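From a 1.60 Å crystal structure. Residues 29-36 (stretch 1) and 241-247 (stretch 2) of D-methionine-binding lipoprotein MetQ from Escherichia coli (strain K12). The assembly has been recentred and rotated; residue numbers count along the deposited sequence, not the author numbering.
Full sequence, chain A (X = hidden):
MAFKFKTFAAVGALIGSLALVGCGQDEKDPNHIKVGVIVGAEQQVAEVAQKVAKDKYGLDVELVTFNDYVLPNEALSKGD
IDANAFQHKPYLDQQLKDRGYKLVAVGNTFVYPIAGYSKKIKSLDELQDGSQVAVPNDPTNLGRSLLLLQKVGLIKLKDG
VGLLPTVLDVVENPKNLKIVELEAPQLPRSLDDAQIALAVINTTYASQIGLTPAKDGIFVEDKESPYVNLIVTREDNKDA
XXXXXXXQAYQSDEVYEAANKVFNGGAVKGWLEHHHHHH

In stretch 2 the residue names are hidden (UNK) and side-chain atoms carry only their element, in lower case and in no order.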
# COMPACT_ATOMS: atom_id res chain seq x y z
N ASP A 29 -5.32 17.82 -24.34
CA ASP A 29 -3.97 18.35 -24.18
C ASP A 29 -2.94 17.22 -24.30
O ASP A 29 -2.82 16.38 -23.40
CB ASP A 29 -3.83 19.07 -22.84
CG ASP A 29 -2.48 19.76 -22.68
OD1 ASP A 29 -2.37 20.60 -21.76
OD2 ASP A 29 -1.54 19.47 -23.45
N PRO A 30 -2.17 17.21 -25.39
CA PRO A 30 -1.30 16.05 -25.62
C PRO A 30 -0.02 16.05 -24.78
O PRO A 30 0.75 15.09 -24.85
CB PRO A 30 -0.96 16.17 -27.12
CG PRO A 30 -1.15 17.58 -27.46
CD PRO A 30 -2.23 18.10 -26.57
N ASN A 31 0.19 17.10 -24.00
CA ASN A 31 1.36 17.15 -23.14
C ASN A 31 0.98 17.11 -21.67
O ASN A 31 1.77 17.50 -20.83
CB ASN A 31 2.18 18.39 -23.42
CG ASN A 31 3.54 18.33 -22.77
OD1 ASN A 31 4.23 17.32 -22.86
ND2 ASN A 31 3.90 19.38 -22.06
N HIS A 32 -0.22 16.63 -21.40
CA HIS A 32 -0.79 16.61 -20.05
C HIS A 32 -1.22 15.20 -19.67
O HIS A 32 -1.81 14.50 -20.48
CB HIS A 32 -1.98 17.55 -19.99
CG HIS A 32 -2.59 17.68 -18.63
ND1 HIS A 32 -2.10 18.56 -17.68
CD2 HIS A 32 -3.66 17.08 -18.07
CE1 HIS A 32 -2.84 18.48 -16.59
NE2 HIS A 32 -3.79 17.58 -16.80
N ILE A 33 -0.90 14.78 -18.44
CA ILE A 33 -1.38 13.50 -17.94
C ILE A 33 -1.83 13.66 -16.49
O ILE A 33 -1.19 14.35 -15.72
CB ILE A 33 -0.28 12.40 -18.06
CG1 ILE A 33 -0.80 11.04 -17.62
CG2 ILE A 33 0.96 12.78 -17.26
CD1 ILE A 33 0.19 9.90 -17.85
N LYS A 34 -2.96 13.05 -16.15
CA LYS A 34 -3.47 13.07 -14.77
C LYS A 34 -3.13 11.73 -14.11
O LYS A 34 -3.48 10.67 -14.64
CB LYS A 34 -4.98 13.30 -14.74
CG LYS A 34 -5.43 14.69 -15.22
CD LYS A 34 -6.90 14.89 -14.93
CE LYS A 34 -7.37 16.27 -15.35
NZ LYS A 34 -8.78 16.53 -14.96
N VAL A 35 -2.48 11.78 -12.95
CA VAL A 35 -2.10 10.56 -12.22
C VAL A 35 -2.68 10.58 -10.82
O VAL A 35 -2.46 11.52 -10.07
CB VAL A 35 -0.59 10.40 -12.13
CG1 VAL A 35 -0.23 9.06 -11.50
CG2 VAL A 35 0.06 10.51 -13.51
N GLY A 36 -3.43 9.53 -10.48
CA GLY A 36 -4.00 9.40 -9.15
C GLY A 36 -3.02 8.83 -8.14
O GLY A 36 -2.38 7.80 -8.40
N UNK A 241 2.52 7.60 -25.00
CA UNK A 241 3.85 8.15 -24.81
C UNK A 241 3.96 8.88 -23.47
O UNK A 241 5.02 8.82 -22.85
o UNK A 241 5.18 6.06 -27.64
c UNK A 241 4.22 9.07 -25.98
c UNK A 241 4.41 8.31 -27.30
c UNK A 241 5.47 7.21 -27.23
o UNK A 241 6.60 7.50 -26.78
N UNK A 242 2.89 9.53 -23.00
CA UNK A 242 2.96 10.28 -21.74
C UNK A 242 3.03 9.33 -20.56
O UNK A 242 3.66 9.65 -19.57
n UNK A 242 0.76 13.09 -22.69
c UNK A 242 1.85 12.38 -22.54
c UNK A 242 1.78 11.22 -21.58
o UNK A 242 2.91 12.64 -23.12
N UNK A 243 2.41 8.16 -20.69
CA UNK A 243 2.49 7.12 -19.67
C UNK A 243 3.94 6.66 -19.55
O UNK A 243 4.48 6.55 -18.45
c UNK A 243 1.58 5.94 -20.01
c UNK A 243 1.87 4.71 -19.12
c UNK A 243 0.12 6.36 -19.89
N UNK A 244 4.57 6.40 -20.69
CA UNK A 244 5.95 5.91 -20.70
C UNK A 244 6.86 6.94 -20.04
O UNK A 244 7.74 6.58 -19.25
c UNK A 244 6.43 5.62 -22.11
c UNK A 244 5.73 4.46 -22.79
c UNK A 244 6.32 4.25 -24.20
c UNK A 244 5.35 3.56 -25.11
n UNK A 244 5.92 3.39 -26.49
N UNK A 245 6.62 8.21 -20.33
CA UNK A 245 7.42 9.27 -19.75
C UNK A 245 7.25 9.33 -18.23
O UNK A 245 8.22 9.52 -17.50
c UNK A 245 7.05 12.22 -22.21
n UNK A 245 6.79 13.64 -24.19
c UNK A 245 7.57 12.53 -23.58
c UNK A 245 7.03 10.63 -20.33
c UNK A 245 7.53 10.86 -21.74
N UNK A 246 6.01 9.21 -17.77
CA UNK A 246 5.76 9.31 -16.35
C UNK A 246 6.44 8.15 -15.63
O UNK A 246 7.02 8.31 -14.55
c UNK A 246 3.52 8.24 -13.92
c UNK A 246 3.98 9.36 -14.60
c UNK A 246 3.52 9.47 -11.88
c UNK A 246 3.29 8.30 -12.55
c UNK A 246 4.22 10.51 -13.89
c UNK A 246 4.27 9.30 -16.05
c UNK A 246 3.98 10.58 -12.54
N UNK A 247 6.38 6.97 -16.22
CA UNK A 247 7.00 5.81 -15.61
C UNK A 247 8.50 6.05 -15.48
O UNK A 247 9.08 5.77 -14.44
c UNK A 247 5.24 4.16 -16.31
c UNK A 247 7.60 3.36 -15.96
c UNK A 247 6.72 4.53 -16.42
O HOH W 1 4.34 14.70 -24.18
O HOH W 2 6.74 16.01 -22.74

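Stretch 2 is helical throughout, and it packs against a turn and the strand that follows it in stretch 1.

Position 241 has five side-chain atoms: three carbons, the third carrying two oxygens. That is a carboxylate at the end of a two-carbon arm. Nothing of it touches stretch 1. The residue is Glu241.

Position 242 has two carbons, the second carrying one oxygen and one nitrogen. This is a short amide. Its CB lies 4.2 Å from CB of Ile33, so the helix comes close to the strand here. The amide nitrogen lies 2.9 Å from O of Pro30. A carboxylate would offer no donor to that carbonyl, and a longer amide would have a third carbon. The residue is Asn242. Its ND2 donates a hydrogen bond to Pro30 O, with a nearly straight angle of 165° at the hydrogen.

Position 243 has three carbons: one that carries the other two. The branch is at CB and no polar atom is present. One methyl lies 4.1 Å from CD1 of Ile33. The CA-to-CB bond points sideways to stretch 1, and the contact is modest. The residue is Val243, and the methyl is CG2.

Position 244 has four carbons in a row ending in a nitrogen. It is out of reach of stretch 1. The nitrogen instead lies 3.0 Å from OE2 of Glu241. The residue is Lys244, and its NZ forms a salt bridge with that oxygen, three residues back on the helix.

Position 245 also has four carbons in a row and a terminal nitrogen. Its CA-to-CB bond points toward stretch 1, but no atom comes within 4.5 Å of it. The nitrogen reaches two waters, which also bind OD1 of Asn31. The residue is Lys245. Its NZ donates to water 1 at 2.7 Å and to water 2 at 2.8 Å from the water oxygens.

Position 246 has one carbon followed by a ring of six carbons, with no hydroxyl. CG2 of Val35 sits over one face of the ring, 3.9 Å from its centroid and 6° off the normal. The residue is Phe246. Its CE2 is 3.8 Å from Val35 CG1, and its CB is 4.5 Å from Ile33 CD1.

Position 247 has three carbons, one carrying the other two. It is buried but out of reach of stretch 1. The residue is Val247.

The contact has a polar end and an apolar end. At the turn, Asn242 ties the helix to the backbone of Pro30. Water 1 adds a bridge, with Asn242 OD1 2.7 Å and Asn31 OD1 2.9 Å from its oxygen. Along the strand, Ile33 and Val35 point toward the helix, while Lys34 between them is out of its reach. Ile33 packs beside Asn242 and Val243, and Val35 covers the ring of Phe246. The axes cross at 61°, and the two stretches together bury 318 Å².

Stretch 2, residues 241-247: ENVKKFV
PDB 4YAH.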